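Local coordinates for protein intracellular exo-alpha-(1->5)-L-arabinofuranosidase (Bifidobacterium longum, PDB 2Y2W) that hydrolyses terminal alpha-L-arabinofuranosyl bonds in arabinan and arabinoxylan, contributing to the breakdown of plant cell-wall polysaccharides, at residues Trp210-Glu215 and Leu248-Cys253; Leu278-Cys283 and Asp333-Phe338; Cys107-Gly112 and Glu162-Val167. All blocks are in the same frame, centred on the assembly; numbering follows the deposited sequence.

Contact 1 of 3, residues Trp210-Glu215 and Leu248-Cys253; sequences WCIGNE and LELVAC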
loop_
_atom_site.group_PDB
_atom_site.type_symbol
_atom_site.label_atom_id
_atom_site.label_comp_id
_atom_site.label_asym_id
_atom_site.label_seq_id
_atom_site.Cartn_x
_atom_site.Cartn_y
_atom_site.Cartn_z
ATOM N N TRP D 210 20.870 -3.598 8.088
ATOM C CA TRP D 210 19.693 -2.758 7.875
ATOM C C TRP D 210 18.497 -3.268 8.668
ATOM O O TRP D 210 18.238 -4.472 8.708
ATOM C CB TRP D 210 19.316 -2.718 6.391
ATOM C CG TRP D 210 20.316 -2.046 5.500
ATOM C CD1 TRP D 210 21.556 -2.506 5.164
ATOM C CD2 TRP D 210 20.146 -0.805 4.802
ATOM N NE1 TRP D 210 22.176 -1.621 4.317
ATOM C CE2 TRP D 210 21.332 -0.571 4.076
ATOM C CE3 TRP D 210 19.108 0.132 4.722
ATOM C CZ2 TRP D 210 21.510 0.559 3.281
ATOM C CZ3 TRP D 210 19.286 1.254 3.932
ATOM C CH2 TRP D 210 20.479 1.459 3.221
ATOM N N CYS D 211 17.767 -2.344 9.285
ATOM C CA CYS D 211 16.521 -2.673 9.970
ATOM C C CYS D 211 15.318 -2.320 9.101
ATOM O O CYS D 211 15.087 -1.151 8.779
ATOM C CB CYS D 211 16.435 -1.959 11.319
ATOM S SG CYS D 211 17.745 -2.415 12.455
ATOM N N ILE D 212 14.563 -3.344 8.716
ATOM C CA ILE D 212 13.389 -3.159 7.877
ATOM C C ILE D 212 12.197 -2.759 8.747
ATOM O O ILE D 212 11.440 -3.607 9.233
ATOM C CB ILE D 212 13.096 -4.417 7.022
ATOM C CG1 ILE D 212 14.363 -4.853 6.278
ATOM C CG2 ILE D 212 11.976 -4.143 6.023
ATOM C CD1 ILE D 212 14.385 -6.303 5.873
ATOM N N GLY D 213 12.055 -1.453 8.948
ATOM C CA GLY D 213 10.997 -0.901 9.781
ATOM C C GLY D 213 11.361 -0.872 11.248
ATOM O O GLY D 213 12.428 -1.350 11.644
ATOM N N ASN D 214 10.458 -0.309 12.048
ATOM C CA ASN D 214 10.614 -0.248 13.493
ATOM C C ASN D 214 9.318 -0.581 14.222
ATOM O O ASN D 214 8.248 -0.087 13.856
ATOM C CB ASN D 214 11.086 1.139 13.921
ATOM C CG ASN D 214 11.275 1.245 15.416
ATOM O OD1 ASN D 214 12.290 0.804 15.955
ATOM N ND2 ASN D 214 10.296 1.823 16.099
ATOM N N GLU D 215 9.432 -1.424 15.250
ATOM C CA GLU D 215 8.335 -1.755 16.168
ATOM C C GLU D 215 6.955 -1.768 15.503
ATOM O O GLU D 215 6.004 -1.161 16.000
ATOM C CB GLU D 215 8.342 -0.807 17.379
ATOM C CG GLU D 215 9.530 -0.995 18.325
ATOM C CD GLU D 215 9.475 -0.085 19.546
ATOM O OE1 GLU D 215 9.106 1.100 19.402
ATOM O OE2 GLU D 215 9.807 -0.557 20.654
ATOM N N LEU D 248 24.333 -7.899 2.192
ATOM C CA LEU D 248 23.525 -7.226 3.203
ATOM C C LEU D 248 23.096 -8.175 4.311
ATOM O O LEU D 248 22.903 -9.370 4.079
ATOM C CB LEU D 248 22.285 -6.579 2.581
ATOM C CG LEU D 248 22.418 -5.341 1.689
ATOM C CD1 LEU D 248 21.031 -4.812 1.364
ATOM C CD2 LEU D 248 23.284 -4.243 2.311
ATOM N N GLU D 249 22.950 -7.629 5.514
ATOM C CA GLU D 249 22.453 -8.376 6.662
ATOM C C GLU D 249 21.202 -7.678 7.190
ATOM O O GLU D 249 21.277 -6.574 7.729
ATOM C CB GLU D 249 23.539 -8.498 7.735
ATOM C CG GLU D 249 24.830 -9.138 7.219
ATOM C CD GLU D 249 25.936 -9.209 8.260
ATOM O OE1 GLU D 249 26.069 -8.263 9.069
ATOM O OE2 GLU D 249 26.685 -10.214 8.254
ATOM N N LEU D 250 20.054 -8.329 7.024
ATOM C CA LEU D 250 18.755 -7.674 7.198
ATOM C C LEU D 250 17.995 -8.097 8.451
ATOM O O LEU D 250 17.896 -9.287 8.763
ATOM C CB LEU D 250 17.893 -7.884 5.951
ATOM C CG LEU D 250 18.539 -7.444 4.632
ATOM C CD1 LEU D 250 17.743 -7.948 3.442
ATOM C CD2 LEU D 250 18.714 -5.930 4.568
ATOM N N VAL D 251 17.453 -7.101 9.150
ATOM C CA VAL D 251 16.761 -7.305 10.425
ATOM C C VAL D 251 15.254 -7.099 10.277
ATOM O O VAL D 251 14.806 -6.042 9.822
ATOM C CB VAL D 251 17.288 -6.343 11.528
ATOM C CG1 VAL D 251 16.740 -6.736 12.895
ATOM C CG2 VAL D 251 18.811 -6.314 11.551
ATOM N N ALA D 252 14.486 -8.115 10.662
ATOM C CA ALA D 252 13.030 -8.017 10.720
ATOM C C ALA D 252 12.591 -7.614 12.117
ATOM O O ALA D 252 13.218 -8.003 13.105
ATOM C CB ALA D 252 12.393 -9.335 10.336
ATOM N N CYS D 253 11.517 -6.827 12.190
ATOM C CA CYS D 253 10.920 -6.437 13.465
ATOM C C CYS D 253 10.363 -7.662 14.176
ATOM O O CYS D 253 9.642 -8.463 13.577
ATOM C CB CYS D 253 9.789 -5.424 13.261
ATOM S SG CYS D 253 10.253 -3.856 12.499
#
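Trp210 and Cys211 lie in parallel register with Leu250 and Val251, joining strands 209-212 and 249-252 of the (beta/alpha)8 barrel, the two strands of a beta-alpha-beta unit whose crossover is helix 227-244. Trp210 N donates to Glu249 O, Val251 N to Trp210 O (2.8 Å) and Ile212 N to Val251 O (2.9 Å), so both the N and the O of Trp210 are bonded to strand 249-252.

More side chains mesh on the face that carries Trp210, Ile212 and Leu250. Trp210 CG lies beside the backbone N, anti to the carbonyl carbon (chi1 -66°), and Leu248 CD2 approaches NE1 of the indole obliquely, to 3.5 Å; NE1 itself donates to Ile207 O. Leu250 CD2 fits against Trp210 CB at 3.7 Å, and Leu250 CB meets the end of Ile212, CD1, at 3.8 Å. Helix 227-244 covers this layer through Met241, Val234 and Val237. On the reverse face, which looks into the barrel, Val251 CG2 packs on Trp210 O at 3.4 Å, while Cys211 SG rests more loosely against Val251 CB at 4.1 Å.

The partly exposed side belongs to Glu249, whose carboxylate leads away from strand 209-212 and forms a salt bridge with Arg62. Past Ile212 no further backbone bond links the segments. The CB atoms of Asn214 and Glu215, by similarity a substrate-binding residue and the acid/base, point away from 248-253; Asn214 OD1 bonds to Arg109 and Glu215 OE2 to His284. Beyond the strand pairing the segments meet through Cys253 SG, 3.4 Å from Gly213 C.

Contact 2 of 3, residues Leu278-Cys283 and Asp333-Phe338; sequences LDFVSC and DIALSF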
loop_
_atom_site.group_PDB
_atom_site.type_symbol
_atom_site.label_atom_id
_atom_site.label_comp_id
_atom_site.label_asym_id
_atom_site.label_seq_id
_atom_site.Cartn_x
_atom_site.Cartn_y
_atom_site.Cartn_z
ATOM N N LEU D 278 16.261 -13.054 5.255
ATOM C CA LEU D 278 16.484 -12.464 6.568
ATOM C C LEU D 278 17.702 -13.066 7.248
ATOM O O LEU D 278 18.073 -14.215 6.990
ATOM C CB LEU D 278 15.248 -12.617 7.462
ATOM C CG LEU D 278 14.025 -11.752 7.142
ATOM C CD1 LEU D 278 12.870 -12.154 8.036
ATOM C CD2 LEU D 278 14.330 -10.261 7.283
ATOM N N ASP D 279 18.313 -12.276 8.121
ATOM C CA ASP D 279 19.509 -12.686 8.833
ATOM C C ASP D 279 19.327 -12.526 10.341
ATOM O O ASP D 279 19.922 -13.262 11.129
ATOM C CB ASP D 279 20.702 -11.867 8.341
ATOM C CG ASP D 279 20.936 -12.021 6.846
ATOM O OD1 ASP D 279 21.533 -13.044 6.442
ATOM O OD2 ASP D 279 20.522 -11.121 6.078
ATOM N N PHE D 280 18.491 -11.565 10.725
ATOM C CA PHE D 280 18.237 -11.265 12.126
ATOM C C PHE D 280 16.752 -11.116 12.415
ATOM O O PHE D 280 15.952 -10.853 11.515
ATOM C CB PHE D 280 18.937 -9.969 12.533
ATOM C CG PHE D 280 20.426 -10.092 12.675
ATOM C CD1 PHE D 280 20.993 -10.449 13.894
ATOM C CD2 PHE D 280 21.263 -9.823 11.597
ATOM C CE1 PHE D 280 22.374 -10.548 14.037
ATOM C CE2 PHE D 280 22.647 -9.920 11.727
ATOM C CZ PHE D 280 23.205 -10.284 12.950
ATOM N N VAL D 281 16.404 -11.300 13.684
ATOM C CA VAL D 281 15.099 -10.924 14.211
ATOM C C VAL D 281 15.350 -10.037 15.434
ATOM O O VAL D 281 16.215 -10.338 16.257
ATOM C CB VAL D 281 14.214 -12.165 14.534
ATOM C CG1 VAL D 281 14.903 -13.117 15.517
ATOM C CG2 VAL D 281 12.834 -11.745 15.035
ATOM N N SER D 282 14.612 -8.935 15.531
ATOM C CA SER D 282 14.859 -7.933 16.566
ATOM C C SER D 282 14.110 -8.233 17.858
ATOM O O SER D 282 12.967 -8.683 17.831
ATOM C CB SER D 282 14.491 -6.532 16.068
ATOM O OG SER D 282 13.092 -6.317 16.133
ATOM N N CYS D 283 14.771 -7.973 18.982
ATOM C CA CYS D 283 14.156 -8.087 20.297
ATOM C C CYS D 283 14.284 -6.767 21.039
ATOM O O CYS D 283 15.346 -6.135 21.026
ATOM C CB CYS D 283 14.815 -9.198 21.111
ATOM S SG CYS D 283 14.674 -10.837 20.391
ATOM N N ASP D 333 20.720 -20.366 10.317
ATOM C CA ASP D 333 20.075 -19.859 11.524
ATOM C C ASP D 333 19.826 -18.359 11.442
ATOM O O ASP D 333 20.672 -17.605 10.958
ATOM C CB ASP D 333 20.940 -20.141 12.753
ATOM C CG ASP D 333 20.638 -21.477 13.392
ATOM O OD1 ASP D 333 19.973 -22.321 12.751
ATOM O OD2 ASP D 333 21.071 -21.680 14.547
ATOM N N ILE D 334 18.660 -17.936 11.920
ATOM C CA ILE D 334 18.373 -16.525 12.129
ATOM C C ILE D 334 18.910 -16.144 13.504
ATOM O O ILE D 334 18.466 -16.683 14.520
ATOM C CB ILE D 334 16.849 -16.223 12.074
ATOM C CG1 ILE D 334 16.210 -16.741 10.773
ATOM C CG2 ILE D 334 16.571 -14.732 12.310
ATOM C CD1 ILE D 334 16.739 -16.118 9.490
ATOM N N ALA D 335 19.874 -15.228 13.526
ATOM C CA ALA D 335 20.422 -14.717 14.781
ATOM C C ALA D 335 19.483 -13.691 15.417
ATOM O O ALA D 335 18.635 -13.103 14.741
ATOM C CB ALA D 335 21.803 -14.117 14.557
ATOM N N LEU D 336 19.638 -13.492 16.722
ATOM C CA LEU D 336 18.837 -12.525 17.457
ATOM C C LEU D 336 19.549 -11.185 17.543
ATOM O O LEU D 336 20.773 -11.130 17.711
ATOM C CB LEU D 336 18.522 -13.043 18.863
ATOM C CG LEU D 336 17.225 -13.824 19.107
ATOM C CD1 LEU D 336 17.069 -15.031 18.181
ATOM C CD2 LEU D 336 17.153 -14.255 20.564
ATOM N N SER D 337 18.773 -10.111 17.426
ATOM C CA SER D 337 19.296 -8.754 17.515
ATOM C C SER D 337 18.543 -7.953 18.573
ATOM O O SER D 337 17.462 -7.417 18.309
ATOM C CB SER D 337 19.213 -8.056 16.153
ATOM O OG SER D 337 19.782 -6.757 16.202
ATOM N N PHE D 338 19.115 -7.878 19.772
ATOM C CA PHE D 338 18.551 -7.079 20.859
ATOM C C PHE D 338 18.805 -5.588 20.637
ATOM O O PHE D 338 19.494 -4.937 21.424
ATOM C CB PHE D 338 19.117 -7.535 22.208
ATOM C CG PHE D 338 18.160 -8.358 23.018
ATOM C CD1 PHE D 338 18.054 -9.729 22.815
ATOM C CD2 PHE D 338 17.360 -7.759 23.987
ATOM C CE1 PHE D 338 17.166 -10.490 23.568
ATOM C CE2 PHE D 338 16.469 -8.511 24.743
ATOM C CZ PHE D 338 16.372 -9.879 24.535
#
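Strands 280-287 and 335-341, neighbours in the closed parallel sheet of the (beta/alpha)8 barrel, are paired here through Phe280 with Ala335, Val281 with Leu336 and Ser282 with Ser337. Four backbone hydrogen bonds form the ladder, the donors coming alternately from the two strands: Ala335 N to Asp279 O, Val281 N to Ala335 O, Ser337 N to Val281 O and Cys283 N to Ser337 O.

Inside the barrel the Phe280 ring packs against Ala335 and Ser337, with CE1 3.7 Å from Ala335 CB and CD1 at the same 3.7 Å from Ser337 CB. On the face turned to the helices, Val281 and Leu336 lie side by side; chi1 of 57° sets Val281 CG1 between its backbone N and carbonyl carbon, 3.9 Å from Leu336 CD1. At the N-terminal end Ile334 CD1 packs on Leu278 O at 3.4 Å.

At the other end Cys283 CB stands 3.6 Å from the centroid of the Phe338 ring, 11° off its normal, a CH-pi contact; the sulfur approaches the same ring obliquely. Phe338 also meets Phe313 of helix 307-327 edge-to-face. An alanine in place of Phe338 would probably leave Cys283 CB and Phe313 without their aromatic partner and open a gap between strand and helix. Inward- and outward-facing side chains thus alternate along both strands, as in parallel strands of a TIM barrel.

Contact 3 of 3, residues Cys107-Gly112 and Glu162-Val167; sequences CVRYPG and EIMLAV
Glu162 meets Cys107 at the start of two parallel barrel strands, CB to CB 4.1 Å apart, while its carboxylate forms a salt bridge with Arg62. Its carbonyl O accepts Val108 N. Ile163, on the face opposite, packs with Val108 against Phe152 of helix 149-159.

Met164 has the largest share of the contact. Its backbone N donates to Val108 O and its O accepts Tyr110 N. SD lies 3.7 Å from Arg109 CD, at the edge of the guanidinium and near its plane, and a bend at chi3 (-68°) brings CE to 4.0 Å from Cys107 SG. Leu165 lies alongside Tyr110, its CD1 at the ring edge and 3.4 Å from Tyr110 O. Ala166 N donates to that same oxygen at 2.8 Å, and Ala166 CB comes to 3.2 Å from Gly112 O, just beyond the cis peptide bond that precedes Pro111.

Gly112 O in turn sits over the face of the Arg109 guanidinium. A thioether against the methylenes and polar partners at the tip are consistent with the contact holding the Arg109 chain where NH1 and NH2 meet Glu340, the nucleophile by similarity, and Asn214 of the predicted site.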
loop_
_atom_site.group_PDB
_atom_site.type_symbol
_atom_site.label_atom_id
_atom_site.label_comp_id
_atom_site.label_asym_id
_atom_site.label_seq_id
_atom_site.Cartn_x
_atom_site.Cartn_y
_atom_site.Cartn_z
ATOM N N CYS D 107 28.850 -0.350 17.044
ATOM C CA CYS D 107 27.821 -0.247 16.016
ATOM C C CYS D 107 26.645 0.545 16.562
ATOM O O CYS D 107 26.157 0.262 17.650
ATOM C CB CYS D 107 27.366 -1.645 15.586
ATOM S SG CYS D 107 26.044 -1.672 14.358
ATOM N N VAL D 108 26.195 1.539 15.803
ATOM C CA VAL D 108 25.135 2.434 16.261
ATOM C C VAL D 108 23.925 2.385 15.332
ATOM O O VAL D 108 24.056 2.517 14.112
ATOM C CB VAL D 108 25.632 3.899 16.395
ATOM C CG1 VAL D 108 24.558 4.774 17.030
ATOM C CG2 VAL D 108 26.912 3.967 17.213
ATOM N N ARG D 109 22.750 2.195 15.926
ATOM C CA ARG D 109 21.495 2.122 15.188
ATOM C C ARG D 109 20.940 3.525 14.936
ATOM O O ARG D 109 20.929 4.373 15.834
ATOM C CB ARG D 109 20.494 1.250 15.949
ATOM C CG ARG D 109 19.210 0.941 15.203
ATOM C CD ARG D 109 18.508 -0.242 15.834
ATOM N NE ARG D 109 17.196 -0.482 15.243
ATOM C CZ ARG D 109 16.042 -0.198 15.838
ATOM N NH1 ARG D 109 16.027 0.335 17.054
ATOM N NH2 ARG D 109 14.899 -0.454 15.216
ATOM N N TYR D 110 20.486 3.755 13.704
ATOM C CA TYR D 110 20.094 5.081 13.228
ATOM C C TYR D 110 19.075 4.934 12.096
ATOM O O TYR D 110 19.167 3.984 11.317
ATOM C CB TYR D 110 21.337 5.826 12.729
ATOM C CG TYR D 110 21.099 7.249 12.266
ATOM C CD1 TYR D 110 21.009 8.299 13.182
ATOM C CD2 TYR D 110 20.974 7.547 10.912
ATOM C CE1 TYR D 110 20.789 9.602 12.760
ATOM C CE2 TYR D 110 20.755 8.847 10.480
ATOM C CZ TYR D 110 20.664 9.870 11.408
ATOM O OH TYR D 110 20.447 11.161 10.983
ATOM N N PRO D 111 18.093 5.859 12.001
ATOM C CA PRO D 111 17.795 6.973 12.902
ATOM C C PRO D 111 16.631 6.702 13.864
ATOM O O PRO D 111 16.148 7.631 14.512
ATOM C CB PRO D 111 17.417 8.092 11.933
ATOM C CG PRO D 111 16.776 7.378 10.774
ATOM C CD PRO D 111 17.262 5.936 10.784
ATOM N N GLY D 112 16.188 5.449 13.948
ATOM C CA GLY D 112 15.033 5.089 14.767
ATOM C C GLY D 112 14.740 3.597 14.791
ATOM O O GLY D 112 15.346 2.836 14.045
ATOM N N GLU D 162 30.316 1.211 13.183
ATOM C CA GLU D 162 29.500 0.711 12.083
ATOM C C GLU D 162 28.098 1.325 12.174
ATOM O O GLU D 162 27.640 1.671 13.266
ATOM C CB GLU D 162 29.419 -0.811 12.193
ATOM C CG GLU D 162 28.735 -1.542 11.043
ATOM C CD GLU D 162 28.641 -3.044 11.284
ATOM O OE1 GLU D 162 29.214 -3.535 12.285
ATOM O OE2 GLU D 162 27.991 -3.739 10.472
ATOM N N ILE D 163 27.428 1.461 11.030
ATOM C CA ILE D 163 26.061 1.995 10.984
ATOM C C ILE D 163 25.030 0.888 10.788
ATOM O O ILE D 163 25.186 0.030 9.918
ATOM C CB ILE D 163 25.877 3.056 9.866
ATOM C CG1 ILE D 163 26.824 4.237 10.082
ATOM C CG2 ILE D 163 24.423 3.540 9.806
ATOM C CD1 ILE D 163 26.889 5.200 8.917
ATOM N N MET D 164 23.984 0.919 11.607
ATOM C CA MET D 164 22.836 0.038 11.445
ATOM C C MET D 164 21.635 0.883 11.007
ATOM O O MET D 164 20.976 1.527 11.827
ATOM C CB MET D 164 22.548 -0.704 12.751
ATOM C CG MET D 164 21.660 -1.927 12.591
ATOM S SD MET D 164 20.921 -2.451 14.149
ATOM C CE MET D 164 22.353 -3.042 15.054
ATOM N N LEU D 165 21.368 0.888 9.704
ATOM C CA LEU D 165 20.397 1.815 9.131
ATOM C C LEU D 165 18.987 1.249 9.089
ATOM O O LEU D 165 18.747 0.196 8.506
ATOM C CB LEU D 165 20.838 2.273 7.736
ATOM C CG LEU D 165 20.169 3.507 7.120
ATOM C CD1 LEU D 165 20.096 4.675 8.097
ATOM C CD2 LEU D 165 20.910 3.921 5.859
ATOM N N ALA D 166 18.061 1.965 9.720
ATOM C CA ALA D 166 16.654 1.598 9.719
ATOM C C ALA D 166 15.910 2.398 8.657
ATOM O O ALA D 166 16.134 3.603 8.508
ATOM C CB ALA D 166 16.049 1.835 11.083
ATOM N N VAL D 167 15.034 1.722 7.918
ATOM C CA VAL D 167 14.225 2.384 6.888
ATOM C C VAL D 167 12.757 2.469 7.294
ATOM O O VAL D 167 12.262 1.624 8.045
ATOM C CB VAL D 167 14.357 1.707 5.491
ATOM C CG1 VAL D 167 15.729 1.989 4.876
ATOM C CG2 VAL D 167 14.086 0.204 5.569
#

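All three contacts belong to one closed parallel barrel of eight strands. Along the chain they come in series: contact 3, then contact 1, then contact 2. Strands 162-167 and 209-212 are adjacent, so contacts 3 and 1, with centres about 10 Å apart, join directly through Cys211 N and Leu165 O. Strands 249-252 and 280-287 do the same for contacts 1 and 2, whose centres are about 9 Å apart, through Ala252 O and Ser282 N. Contacts 2 and 3, about 15 Å apart between centres, do not touch. Together they cover six consecutive barrel strands, whose C-terminal ends bring residues of the predicted arabinofuranose site together at one mouth of the barrel.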